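Long-range contact in protein F-112 (Sulfolobus virus-like particle ssv1, PDB 2VQC), which is essential for virus function and, as a winged-helix protein, probably binds DNA: residues Y21-E25 against T74-I78. Residue numbers count along the deposited sequence, not the author numbering.
Sequences YKILE and TFKWI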
ATOM      1  N   TYR A  21      -4.253  -3.766  -1.157  1.00 20.04           N
ATOM      2  CA  TYR A  21      -3.584  -4.575  -2.175  1.00 19.96           C
ATOM      3  C   TYR A  21      -4.511  -4.873  -3.354  1.00 19.99           C
ATOM      4  O   TYR A  21      -4.086  -4.818  -4.513  1.00 20.04           O
ATOM      5  CB  TYR A  21      -3.059  -5.880  -1.578  1.00 19.71           C
ATOM      6  CG  TYR A  21      -2.141  -6.646  -2.505  1.00 19.63           C
ATOM      7  CD1 TYR A  21      -0.864  -6.168  -2.791  1.00 19.54           C
ATOM      8  CD2 TYR A  21      -2.540  -7.846  -3.088  1.00 19.17           C
ATOM      9  CE1 TYR A  21      -0.009  -6.851  -3.631  1.00 19.08           C
ATOM     10  CE2 TYR A  21      -1.686  -8.546  -3.933  1.00 19.31           C
ATOM     11  CZ  TYR A  21      -0.417  -8.037  -4.198  1.00 19.26           C
ATOM     12  OH  TYR A  21       0.451  -8.703  -5.028  1.00 19.04           O
ATOM     13  N   LYS A  22      -5.773  -5.180  -3.071  1.00 19.78           N
ATOM     14  CA  LYS A  22      -6.723  -5.394  -4.157  1.00 20.14           C
ATOM     15  C   LYS A  22      -7.196  -4.089  -4.803  1.00 19.89           C
ATOM     16  O   LYS A  22      -7.586  -4.087  -5.968  1.00 19.96           O
ATOM     17  CB  LYS A  22      -7.887  -6.294  -3.736  1.00 20.11           C
ATOM     18  CG  LYS A  22      -8.791  -5.774  -2.680  1.00 20.64           C
ATOM     19  CD  LYS A  22      -9.847  -6.830  -2.403  1.00 21.18           C
ATOM     20  CE  LYS A  22     -10.768  -6.396  -1.295  1.00 22.40           C
ATOM     21  NZ  LYS A  22     -11.846  -7.396  -1.018  1.00 22.20           N
ATOM     22  N   ILE A  23      -7.129  -2.982  -4.067  1.00 19.92           N
ATOM     23  CA  ILE A  23      -7.329  -1.661  -4.668  1.00 20.04           C
ATOM     24  C   ILE A  23      -6.168  -1.317  -5.622  1.00 20.17           C
ATOM     25  O   ILE A  23      -6.372  -0.661  -6.650  1.00 20.15           O
ATOM     26  CB  ILE A  23      -7.533  -0.571  -3.583  1.00 19.92           C
ATOM     27  CG1 ILE A  23      -8.881  -0.803  -2.891  1.00 19.86           C
ATOM     28  CG2 ILE A  23      -7.470   0.838  -4.194  1.00 20.01           C
ATOM     29  CD1 ILE A  23      -9.242   0.212  -1.825  1.00 20.10           C
ATOM     30  N   LEU A  24      -4.964  -1.783  -5.287  1.00 20.29           N
ATOM     31  CA  LEU A  24      -3.778  -1.605  -6.132  1.00 20.38           C
ATOM     32  C   LEU A  24      -3.953  -2.289  -7.493  1.00 20.50           C
ATOM     33  O   LEU A  24      -3.571  -1.744  -8.534  1.00 20.52           O
ATOM     34  CB  LEU A  24      -2.542  -2.198  -5.438  1.00 20.43           C
ATOM     35  CG  LEU A  24      -1.139  -1.626  -5.704  1.00 20.24           C
ATOM     36  CD1 LEU A  24      -0.101  -2.735  -5.534  1.00 19.80           C
ATOM     37  CD2 LEU A  24      -0.979  -0.963  -7.051  1.00 19.67           C
ATOM     38  N   GLU A  25      -4.511  -3.497  -7.463  1.00 20.67           N
ATOM     39  CA  GLU A  25      -4.762  -4.291  -8.666  1.00 20.72           C
ATOM     40  C   GLU A  25      -5.754  -3.591  -9.593  1.00 20.81           C
ATOM     41  O   GLU A  25      -5.599  -3.632 -10.816  1.00 21.14           O
ATOM     42  CB  GLU A  25      -5.288  -5.675  -8.265  1.00 20.66           C
ATOM     43  CG  GLU A  25      -5.610  -6.614  -9.424  1.00 20.71           C
ATOM     44  CD  GLU A  25      -5.879  -8.041  -8.962  1.00 20.91           C
ATOM     45  OE1 GLU A  25      -6.203  -8.235  -7.769  1.00 20.89           O
ATOM     46  OE2 GLU A  25      -5.768  -8.973  -9.795  1.00 21.72           O
ATOM     47  N   THR A  74       5.988   4.367  -3.902  1.00 34.23           N
ATOM     48  CA  THR A  74       4.866   4.147  -4.805  1.00 34.56           C
ATOM     49  C   THR A  74       4.764   2.664  -5.136  1.00 34.90           C
ATOM     50  O   THR A  74       5.733   2.056  -5.584  1.00 35.30           O
ATOM     51  CB  THR A  74       5.033   4.946  -6.118  1.00 34.58           C
ATOM     52  OG1 THR A  74       5.348   6.314  -5.822  1.00 34.51           O
ATOM     53  CG2 THR A  74       3.759   4.887  -6.961  1.00 34.52           C
ATOM     54  N   PHE A  75       3.590   2.090  -4.911  1.00 35.34           N
ATOM     55  CA  PHE A  75       3.326   0.700  -5.248  1.00 35.36           C
ATOM     56  C   PHE A  75       2.771   0.648  -6.661  1.00 35.91           C
ATOM     57  O   PHE A  75       1.888   1.427  -7.013  1.00 35.77           O
ATOM     58  CB  PHE A  75       2.338   0.095  -4.252  1.00 35.41           C
ATOM     59  CG  PHE A  75       2.810   0.164  -2.832  1.00 35.33           C
ATOM     60  CD1 PHE A  75       3.571  -0.858  -2.293  1.00 35.19           C
ATOM     61  CD2 PHE A  75       2.528   1.276  -2.044  1.00 35.58           C
ATOM     62  CE1 PHE A  75       4.028  -0.787  -0.979  1.00 35.34           C
ATOM     63  CE2 PHE A  75       2.981   1.355  -0.732  1.00 35.54           C
ATOM     64  CZ  PHE A  75       3.734   0.318  -0.199  1.00 35.35           C
ATOM     65  N   LYS A  76       3.302  -0.261  -7.471  1.00 36.68           N
ATOM     66  CA  LYS A  76       2.861  -0.417  -8.850  1.00 37.22           C
ATOM     67  C   LYS A  76       2.459  -1.859  -9.130  1.00 37.71           C
ATOM     68  O   LYS A  76       3.184  -2.794  -8.788  1.00 37.91           O
ATOM     69  CB  LYS A  76       3.964   0.016  -9.816  1.00 37.23           C
ATOM     70  CG  LYS A  76       3.556  -0.062 -11.282  1.00 37.22           C
ATOM     71  CD  LYS A  76       4.503   0.718 -12.175  1.00 37.38           C
ATOM     72  CE  LYS A  76       3.982   0.791 -13.600  1.00 37.57           C
ATOM     73  NZ  LYS A  76       4.771   1.748 -14.434  1.00 37.65           N
ATOM     74  N   TRP A  77       1.296  -2.022  -9.750  1.00 38.33           N
ATOM     75  CA  TRP A  77       0.829  -3.323 -10.206  1.00 38.98           C
ATOM     76  C   TRP A  77       1.522  -3.662 -11.533  1.00 39.20           C
ATOM     77  O   TRP A  77       1.412  -2.912 -12.500  1.00 39.09           O
ATOM     78  CB  TRP A  77      -0.692  -3.300 -10.387  1.00 38.79           C
ATOM     79  CG  TRP A  77      -1.280  -4.654 -10.560  1.00 38.83           C
ATOM     80  CD1 TRP A  77      -1.706  -5.219 -11.724  1.00 38.56           C
ATOM     81  CD2 TRP A  77      -1.490  -5.629  -9.535  1.00 38.83           C
ATOM     82  NE1 TRP A  77      -2.178  -6.486 -11.486  1.00 38.70           N
ATOM     83  CE2 TRP A  77      -2.058  -6.763 -10.149  1.00 39.02           C
ATOM     84  CE3 TRP A  77      -1.254  -5.655  -8.154  1.00 38.88           C
ATOM     85  CZ2 TRP A  77      -2.398  -7.913  -9.430  1.00 38.98           C
ATOM     86  CZ3 TRP A  77      -1.596  -6.796  -7.439  1.00 38.71           C
ATOM     87  CH2 TRP A  77      -2.159  -7.908  -8.078  1.00 38.87           C
ATOM     88  N   ILE A  78       2.239  -4.786 -11.571  1.00 39.73           N
ATOM     89  CA  ILE A  78       3.041  -5.154 -12.741  1.00 40.23           C
ATOM     90  C   ILE A  78       2.711  -6.535 -13.307  1.00 40.80           C
ATOM     91  O   ILE A  78       3.429  -7.031 -14.173  1.00 40.96           O
ATOM     92  CB  ILE A  78       4.558  -5.082 -12.422  1.00 40.21           C
ATOM     93  CG1 ILE A  78       4.911  -5.987 -11.236  1.00 39.99           C
ATOM     94  CG2 ILE A  78       4.971  -3.642 -12.135  1.00 39.84           C
ATOM     95  CD1 ILE A  78       6.378  -6.326 -11.150  1.00 40.02           C
TER
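Trp77 lays the six-membered ring of its indole over the aliphatic part of Glu25. Glu25 CB sits 3.7 Å from the centroid of that ring, almost on its normal, which makes a CH-pi contact; Glu25 CG comes within 3.5 Å of Trp77 CZ2. The rim of the same indole meets Tyr21, one helical turn before Glu25. Here the edge of Trp77 points at the face of Tyr21 in an offset edge-to-face pair, with planes at 67° and Tyr21 CZ 3.7 Å from Trp77 CZ3. Tyr21 OH is hydrogen-bonded to Glu63 OE1, outside the two segments. Leu24 is buried and fills the gap between helix and strand. Its CD1 lies 3.9 Å from Phe75 CB, and its CD2 lies 3.7 Å from both Phe75 O and Trp77 N. The Phe75 ring then leads away to Leu53 and Cys57 of helix 43-59. Strand 73-77 is the middle strand of the antiparallel sheet, and the contact joins helix 13-27 to this sheet of the winged-helix fold. The axes of helix 21-25 and strand 74-77 come within 8.4 Å at an angle of 58°. No hydrogen bond links the two segments, so the contact between them rests on apolar and aromatic packing.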